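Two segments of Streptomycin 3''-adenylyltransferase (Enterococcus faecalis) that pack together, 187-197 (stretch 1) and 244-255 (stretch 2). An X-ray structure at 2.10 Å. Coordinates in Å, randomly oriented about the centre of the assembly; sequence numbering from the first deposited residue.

Stretch 1 187-197: TLCRMILTMDT
Stretch 2, residues 244-255: TINYLNNRLKKL

No hydrogen bond crosses between these two segments, although they run side by side for between two and three turns; the contact rests almost wholly on apolar side chains. It illustrates a general principle: helices whose backbone polar groups are engaged internally can associate through shape and hydrophobicity alone.

Both segments continue helices that begin earlier in the chain, and they point the same way, with axes 15° from parallel (signed crossing angle 15°) and 9.7 Å apart at closest approach. Residues 187 to 195 and 244 to 253 have helical phi/psi, mostly near -60/-45, and i to i+4 hydrogen bonds such as Ile-192 N to Leu-188 O (2.8 Å) and Leu-252 N to Leu-248 O (2.8 Å). The register follows from three CA–CA distances: Leu-188 to Leu-248 at 6.4 Å, Ile-192 to Leu-252 at 5.5 Å, and Met-195 to Leu-255 at 6.3 Å. Steps of three or four residues keep one flank of each helix in the seam, which buries 585 Å² over both sides.

At the start of the seam Leu-188 (chi1 m, chi2 t) points toward the partner helix. Its CD1 lies 4.0 Å from Ile-245 CD1 (Ile-245 m, m) and 3.9 Å from Leu-248 CB (Leu-248 m, t), while its CD2 reaches Leu-252 CD2 at 4.0 Å. Cys-189 points away at CB, yet its m rotamer leaves SG 4.0 Å from Leu-248 CD1.

Ile-192 (m, t) occupies the middle. Its CD1 packs 3.9 Å from Leu-248 CD2 and approaches Leu-248 O (3.5 Å), an acceptor already used by Leu-252 N. Its CG1 meets Leu-252 CB at 3.8 Å. Leu-252 adopts chi1 t, chi2 p, with CD2 3.9 Å from Met-191 SD (Met-191 m, t, t) and CD1 4.4 Å from Met-195 SD (Met-195 chi1 t, chi2 136°, chi3 m); sulfur here serves as a polarizable, essentially apolar surface.

Beside Ile-192, the Arg-251 guanidinium is oblique, with NH1 3.7 Å from Ile-192 CG2. Its chain starts extended (chi1 and chi2 t), then has chi3 -148° and chi4 -69°. A hydrogen bond runs from Arg-251 NE to Tyr-247 OH (3.2 Å); the charged group lies beside the apolar seam and keeps a polar partner.

The contact ends as stretch 2 leaves its helix. Lys-254 (phi/psi -83/15) is first to depart from helical geometry, and Leu-255 has phi 30°, chi1 p and chi2 95°. Leu-255 CB nevertheless sits 4.3 Å from Met-195 CG, extending the apolar seam by one last pairing.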

ATOM      1  N   THR A 187      -0.440  -9.242   6.788  1.00 74.63           N
ATOM      2  CA  THR A 187      -1.559  -8.595   6.112  1.00 75.80           C
ATOM      3  C   THR A 187      -2.882  -9.033   6.729  1.00 72.68           C
ATOM      4  O   THR A 187      -3.718  -8.199   7.099  1.00 72.34           O
ATOM      5  CB  THR A 187      -1.527  -8.915   4.616  1.00 74.34           C
ATOM      6  OG1 THR A 187      -0.191  -8.766   4.115  1.00 74.55           O
ATOM      7  CG2 THR A 187      -2.466  -7.981   3.852  1.00 78.91           C
ATOM      8  N   LEU A 188      -3.084 -10.347   6.859  1.00 75.15           N
ATOM      9  CA  LEU A 188      -4.298 -10.846   7.494  1.00 66.62           C
ATOM     10  C   LEU A 188      -4.431 -10.316   8.916  1.00 66.09           C
ATOM     11  O   LEU A 188      -5.533  -9.971   9.358  1.00 65.93           O
ATOM     12  CB  LEU A 188      -4.298 -12.373   7.497  1.00 62.36           C
ATOM     13  CG  LEU A 188      -4.574 -13.090   6.173  1.00 62.78           C
ATOM     14  CD1 LEU A 188      -4.240 -14.563   6.321  1.00 57.81           C
ATOM     15  CD2 LEU A 188      -5.997 -12.911   5.736  1.00 64.52           C
ATOM     16  N   CYS A 189      -3.321 -10.255   9.656  1.00 61.81           N
ATOM     17  CA  CYS A 189      -3.365  -9.674  10.996  1.00 68.34           C
ATOM     18  C   CYS A 189      -3.791  -8.211  10.937  1.00 63.83           C
ATOM     19  O   CYS A 189      -4.681  -7.778  11.680  1.00 62.53           O
ATOM     20  CB  CYS A 189      -2.004  -9.812  11.673  1.00 68.80           C
ATOM     21  SG  CYS A 189      -1.579 -11.496  12.146  1.00 63.89           S
ATOM     22  N   ARG A 190      -3.153  -7.429  10.062  1.00 70.27           N
ATOM     23  CA  ARG A 190      -3.628  -6.078   9.791  1.00 69.34           C
ATOM     24  C   ARG A 190      -5.101  -6.102   9.388  1.00 72.55           C
ATOM     25  O   ARG A 190      -5.916  -5.340   9.917  1.00 69.86           O
ATOM     26  CB  ARG A 190      -2.775  -5.433   8.692  1.00 75.97           C
ATOM     27  CG  ARG A 190      -2.995  -3.934   8.518  1.00 87.86           C
ATOM     28  CD  ARG A 190      -2.319  -3.395   7.260  1.00 92.67           C
ATOM     29  NE  ARG A 190      -2.930  -3.886   6.021  1.00105.47           N
ATOM     30  CZ  ARG A 190      -4.119  -3.504   5.556  1.00 94.79           C
ATOM     31  NH1 ARG A 190      -4.854  -2.622   6.222  1.00 81.28           N
ATOM     32  NH2 ARG A 190      -4.575  -4.012   4.416  1.00 86.85           N
ATOM     33  N   MET A 191      -5.448  -7.003   8.459  1.00 75.29           N
ATOM     34  CA  MET A 191      -6.823  -7.088   7.958  1.00 69.41           C
ATOM     35  C   MET A 191      -7.820  -7.264   9.088  1.00 66.64           C
ATOM     36  O   MET A 191      -8.925  -6.700   9.052  1.00 64.12           O
ATOM     37  CB  MET A 191      -6.953  -8.267   7.002  1.00 65.71           C
ATOM     38  CG  MET A 191      -6.425  -8.050   5.608  1.00 59.86           C
ATOM     39  SD  MET A 191      -6.986  -9.398   4.575  1.00 79.36           S
ATOM     40  CE  MET A 191      -6.634  -8.794   2.933  1.00 77.56           C
ATOM     41  N   ILE A 192      -7.466  -8.050  10.105  1.00 68.68           N
ATOM     42  CA  ILE A 192      -8.396  -8.374  11.178  1.00 70.97           C
ATOM     43  C   ILE A 192      -8.633  -7.155  12.062  1.00 73.98           C
ATOM     44  O   ILE A 192      -9.773  -6.809  12.391  1.00 74.56           O
ATOM     45  CB  ILE A 192      -7.877  -9.575  11.989  1.00 62.61           C
ATOM     46  CG1 ILE A 192      -8.104 -10.872  11.202  1.00 73.08           C
ATOM     47  CG2 ILE A 192      -8.563  -9.630  13.342  1.00 65.39           C
ATOM     48  CD1 ILE A 192      -7.280 -12.031  11.696  1.00 67.27           C
ATOM     49  N   LEU A 193      -7.549  -6.468  12.426  1.00 78.09           N
ATOM     50  CA  LEU A 193      -7.676  -5.275  13.251  1.00 78.55           C
ATOM     51  C   LEU A 193      -8.618  -4.263  12.624  1.00 83.58           C
ATOM     52  O   LEU A 193      -9.596  -3.854  13.257  1.00 86.78           O
ATOM     53  CB  LEU A 193      -6.302  -4.663  13.489  1.00 83.70           C
ATOM     54  CG  LEU A 193      -5.491  -5.400  14.557  1.00 82.16           C
ATOM     55  CD1 LEU A 193      -4.100  -4.818  14.732  1.00 75.83           C
ATOM     56  CD2 LEU A 193      -6.235  -5.433  15.875  1.00 69.86           C
ATOM     57  N   THR A 194      -8.375  -3.901  11.356  1.00 85.86           N
ATOM     58  CA  THR A 194      -9.138  -2.824  10.747  1.00 87.81           C
ATOM     59  C   THR A 194     -10.609  -3.195  10.586  1.00 88.97           C
ATOM     60  O   THR A 194     -11.461  -2.309  10.688  1.00 90.27           O
ATOM     61  CB  THR A 194      -8.514  -2.407   9.415  1.00 88.57           C
ATOM     62  OG1 THR A 194      -9.456  -1.575   8.740  1.00 88.78           O
ATOM     63  CG2 THR A 194      -8.162  -3.588   8.571  1.00 84.22           C
ATOM     64  N   MET A 195     -10.948  -4.483  10.423  1.00 82.57           N
ATOM     65  CA  MET A 195     -12.358  -4.810  10.284  1.00 86.00           C
ATOM     66  C   MET A 195     -13.101  -4.758  11.600  1.00 89.02           C
ATOM     67  O   MET A 195     -14.313  -4.570  11.566  1.00 89.42           O
ATOM     68  CB  MET A 195     -12.578  -6.183   9.681  1.00 83.60           C
ATOM     69  CG  MET A 195     -13.989  -6.432   9.308  1.00 87.84           C
ATOM     70  SD  MET A 195     -14.227  -7.199   7.718  1.00108.28           S
ATOM     71  CE  MET A 195     -13.878  -5.837   6.676  1.00 93.12           C
ATOM     72  N   ASP A 196     -12.414  -4.825  12.746  1.00 92.74           N
ATOM     73  CA  ASP A 196     -13.110  -4.666  14.020  1.00 96.21           C
ATOM     74  C   ASP A 196     -13.035  -3.211  14.456  1.00 98.40           C
ATOM     75  O   ASP A 196     -13.958  -2.444  14.162  1.00 99.78           O
ATOM     76  CB  ASP A 196     -12.539  -5.586  15.098  1.00 96.11           C
ATOM     77  CG  ASP A 196     -13.598  -6.068  16.056  1.00 99.38           C
ATOM     78  OD1 ASP A 196     -13.789  -7.286  16.172  1.00 99.65           O
ATOM     79  OD2 ASP A 196     -14.263  -5.229  16.687  1.00 98.09           O
ATOM     80  N   THR A 197     -11.935  -2.821  15.116  1.00 96.41           N
ATOM     81  CA  THR A 197     -11.814  -1.484  15.686  1.00 95.78           C
ATOM     82  C   THR A 197     -12.202  -0.427  14.661  1.00100.53           C
ATOM     83  O   THR A 197     -13.165   0.322  14.853  1.00101.68           O
ATOM     84  CB  THR A 197     -10.383  -1.256  16.180  1.00 95.83           C
ATOM     85  OG1 THR A 197      -9.530  -1.048  15.048  1.00 87.17           O
ATOM     86  CG2 THR A 197      -9.882  -2.446  16.991  1.00 90.15           C
ATOM     87  N   THR A 244      -1.974 -21.433  10.244  1.00 56.82           N
ATOM     88  CA  THR A 244      -2.208 -20.078  10.734  1.00 45.81           C
ATOM     89  C   THR A 244      -2.983 -19.254   9.715  1.00 47.03           C
ATOM     90  O   THR A 244      -3.884 -18.491  10.078  1.00 52.56           O
ATOM     91  CB  THR A 244      -0.875 -19.409  11.073  1.00 52.82           C
ATOM     92  OG1 THR A 244      -0.239 -20.115  12.146  1.00 53.96           O
ATOM     93  CG2 THR A 244      -1.093 -17.975  11.480  1.00 51.05           C
ATOM     94  N   ILE A 245      -2.635 -19.380   8.431  1.00 53.40           N
ATOM     95  CA  ILE A 245      -3.421 -18.732   7.383  1.00 49.16           C
ATOM     96  C   ILE A 245      -4.889 -19.107   7.535  1.00 58.37           C
ATOM     97  O   ILE A 245      -5.780 -18.245   7.540  1.00 55.47           O
ATOM     98  CB  ILE A 245      -2.879 -19.122   5.994  1.00 64.43           C
ATOM     99  CG1 ILE A 245      -1.459 -18.577   5.799  1.00 65.77           C
ATOM    100  CG2 ILE A 245      -3.799 -18.617   4.893  1.00 61.61           C
ATOM    101  CD1 ILE A 245      -1.415 -17.152   5.285  1.00 69.69           C
ATOM    102  N   ASN A 246      -5.163 -20.411   7.655  1.00 61.21           N
ATOM    103  CA  ASN A 246      -6.530 -20.872   7.864  1.00 64.09           C
ATOM    104  C   ASN A 246      -7.121 -20.246   9.121  1.00 55.89           C
ATOM    105  O   ASN A 246      -8.238 -19.719   9.102  1.00 58.53           O
ATOM    106  CB  ASN A 246      -6.558 -22.399   7.955  1.00 59.51           C
ATOM    107  CG  ASN A 246      -6.261 -23.066   6.627  1.00 73.24           C
ATOM    108  OD1 ASN A 246      -6.334 -22.430   5.572  1.00 75.04           O
ATOM    109  ND2 ASN A 246      -5.917 -24.355   6.670  1.00 66.77           N
ATOM    110  N   TYR A 247      -6.366 -20.277  10.221  1.00 58.30           N
ATOM    111  CA  TYR A 247      -6.844 -19.682  11.463  1.00 54.41           C
ATOM    112  C   TYR A 247      -7.174 -18.205  11.278  1.00 58.16           C
ATOM    113  O   TYR A 247      -8.262 -17.744  11.648  1.00 52.24           O
ATOM    114  CB  TYR A 247      -5.795 -19.849  12.562  1.00 60.85           C
ATOM    115  CG  TYR A 247      -6.043 -18.934  13.739  1.00 56.69           C
ATOM    116  CD1 TYR A 247      -7.070 -19.203  14.634  1.00 60.46           C
ATOM    117  CD2 TYR A 247      -5.271 -17.790  13.946  1.00 59.01           C
ATOM    118  CE1 TYR A 247      -7.322 -18.376  15.703  1.00 54.97           C
ATOM    119  CE2 TYR A 247      -5.515 -16.955  15.025  1.00 57.77           C
ATOM    120  CZ  TYR A 247      -6.545 -17.256  15.900  1.00 61.46           C
ATOM    121  OH  TYR A 247      -6.814 -16.443  16.980  1.00 72.99           O
ATOM    122  N   LEU A 248      -6.231 -17.439  10.726  1.00 57.82           N
ATOM    123  CA  LEU A 248      -6.451 -16.007  10.553  1.00 57.50           C
ATOM    124  C   LEU A 248      -7.615 -15.737   9.612  1.00 58.70           C
ATOM    125  O   LEU A 248      -8.399 -14.806   9.830  1.00 56.78           O
ATOM    126  CB  LEU A 248      -5.177 -15.348  10.026  1.00 55.90           C
ATOM    127  CG  LEU A 248      -3.995 -15.393  10.996  1.00 61.62           C
ATOM    128  CD1 LEU A 248      -2.725 -14.870  10.358  1.00 59.04           C
ATOM    129  CD2 LEU A 248      -4.366 -14.597  12.235  1.00 45.58           C
ATOM    130  N   ASN A 249      -7.733 -16.533   8.547  1.00 54.99           N
ATOM    131  CA  ASN A 249      -8.818 -16.330   7.594  1.00 62.59           C
ATOM    132  C   ASN A 249     -10.171 -16.583   8.248  1.00 62.61           C
ATOM    133  O   ASN A 249     -11.096 -15.770   8.132  1.00 55.51           O
ATOM    134  CB  ASN A 249      -8.619 -17.244   6.383  1.00 59.75           C
ATOM    135  CG  ASN A 249      -9.564 -16.915   5.246  1.00 62.05           C
ATOM    136  OD1 ASN A 249      -9.719 -15.756   4.866  1.00 69.97           O
ATOM    137  ND2 ASN A 249     -10.207 -17.937   4.699  1.00 71.12           N
ATOM    138  N   ASN A 250     -10.314 -17.716   8.937  1.00 62.56           N
ATOM    139  CA  ASN A 250     -11.577 -18.006   9.607  1.00 66.56           C
ATOM    140  C   ASN A 250     -11.887 -16.950  10.663  1.00 66.70           C
ATOM    141  O   ASN A 250     -13.001 -16.420  10.714  1.00 70.08           O
ATOM    142  CB  ASN A 250     -11.532 -19.409  10.212  1.00 65.34           C
ATOM    143  CG  ASN A 250     -11.666 -20.503   9.154  1.00 73.59           C
ATOM    144  OD1 ASN A 250     -10.845 -21.422   9.085  1.00 76.32           O
ATOM    145  ND2 ASN A 250     -12.701 -20.403   8.321  1.00 66.02           N
ATOM    146  N   ARG A 251     -10.904 -16.619  11.505  1.00 61.21           N
ATOM    147  CA  ARG A 251     -11.076 -15.511  12.444  1.00 68.83           C
ATOM    148  C   ARG A 251     -11.578 -14.261  11.732  1.00 72.41           C
ATOM    149  O   ARG A 251     -12.473 -13.567  12.227  1.00 69.39           O
ATOM    150  CB  ARG A 251      -9.748 -15.233  13.149  1.00 64.06           C
ATOM    151  CG  ARG A 251      -9.804 -14.309  14.351  1.00 74.58           C
ATOM    152  CD  ARG A 251      -8.384 -13.882  14.709  1.00 68.94           C
ATOM    153  NE  ARG A 251      -8.174 -13.650  16.133  1.00 87.09           N
ATOM    154  CZ  ARG A 251      -8.714 -12.644  16.812  1.00 91.35           C
ATOM    155  NH1 ARG A 251      -9.517 -11.783  16.199  1.00 91.44           N
ATOM    156  NH2 ARG A 251      -8.459 -12.504  18.106  1.00102.55           N
ATOM    157  N   LEU A 252     -11.019 -13.969  10.554  1.00 68.86           N
ATOM    158  CA  LEU A 252     -11.443 -12.796   9.799  1.00 66.76           C
ATOM    159  C   LEU A 252     -12.853 -12.966   9.251  1.00 71.06           C
ATOM    160  O   LEU A 252     -13.656 -12.028   9.290  1.00 69.79           O
ATOM    161  CB  LEU A 252     -10.454 -12.537   8.664  1.00 68.94           C
ATOM    162  CG  LEU A 252     -10.769 -11.460   7.623  1.00 77.30           C
ATOM    163  CD1 LEU A 252     -10.953 -10.098   8.265  1.00 74.49           C
ATOM    164  CD2 LEU A 252      -9.648 -11.422   6.576  1.00 69.43           C
ATOM    165  N   LYS A 253     -13.176 -14.158   8.742  1.00 71.61           N
ATOM    166  CA  LYS A 253     -14.489 -14.386   8.148  1.00 72.85           C
ATOM    167  C   LYS A 253     -15.627 -14.172   9.139  1.00 77.20           C
ATOM    168  O   LYS A 253     -16.773 -13.990   8.714  1.00 80.04           O
ATOM    169  CB  LYS A 253     -14.563 -15.802   7.571  1.00 66.06           C
ATOM    170  CG  LYS A 253     -13.954 -15.943   6.186  1.00 60.27           C
ATOM    171  CD  LYS A 253     -13.373 -17.345   5.981  1.00 67.85           C
ATOM    172  CE  LYS A 253     -14.291 -18.224   5.125  1.00 69.59           C
ATOM    173  NZ  LYS A 253     -13.808 -19.644   5.062  1.00 70.77           N
ATOM    174  N   LYS A 254     -15.348 -14.197  10.443  1.00 74.09           N
ATOM    175  CA  LYS A 254     -16.330 -13.845  11.460  1.00 75.32           C
ATOM    176  C   LYS A 254     -16.429 -12.340  11.678  1.00 90.11           C
ATOM    177  O   LYS A 254     -17.002 -11.910  12.687  1.00 92.01           O
ATOM    178  CB  LYS A 254     -15.991 -14.530  12.788  1.00 76.43           C
ATOM    179  CG  LYS A 254     -15.561 -15.982  12.665  1.00 81.17           C
ATOM    180  CD  LYS A 254     -16.583 -16.805  11.885  1.00 83.13           C
ATOM    181  CE  LYS A 254     -16.010 -17.301  10.559  1.00 82.17           C
ATOM    182  NZ  LYS A 254     -17.061 -17.495   9.507  1.00 81.68           N
ATOM    183  N   LEU A 255     -15.892 -11.548  10.750  1.00 89.32           N
ATOM    184  CA  LEU A 255     -15.770 -10.097  10.894  1.00 89.70           C
ATOM    185  C   LEU A 255     -15.617  -9.664  12.345  1.00 88.70           C
ATOM    186  O   LEU A 255     -14.507  -9.647  12.878  1.00 89.47           O
ATOM    187  CB  LEU A 255     -16.976  -9.389  10.260  1.00 90.64           C
ATOM    188  CG  LEU A 255     -18.395  -9.810  10.652  1.00103.32           C
ATOM    189  CD1 LEU A 255     -18.929  -8.926  11.767  1.00105.36           C
ATOM    190  CD2 LEU A 255     -19.321  -9.758   9.438  1.00124.84           C
TER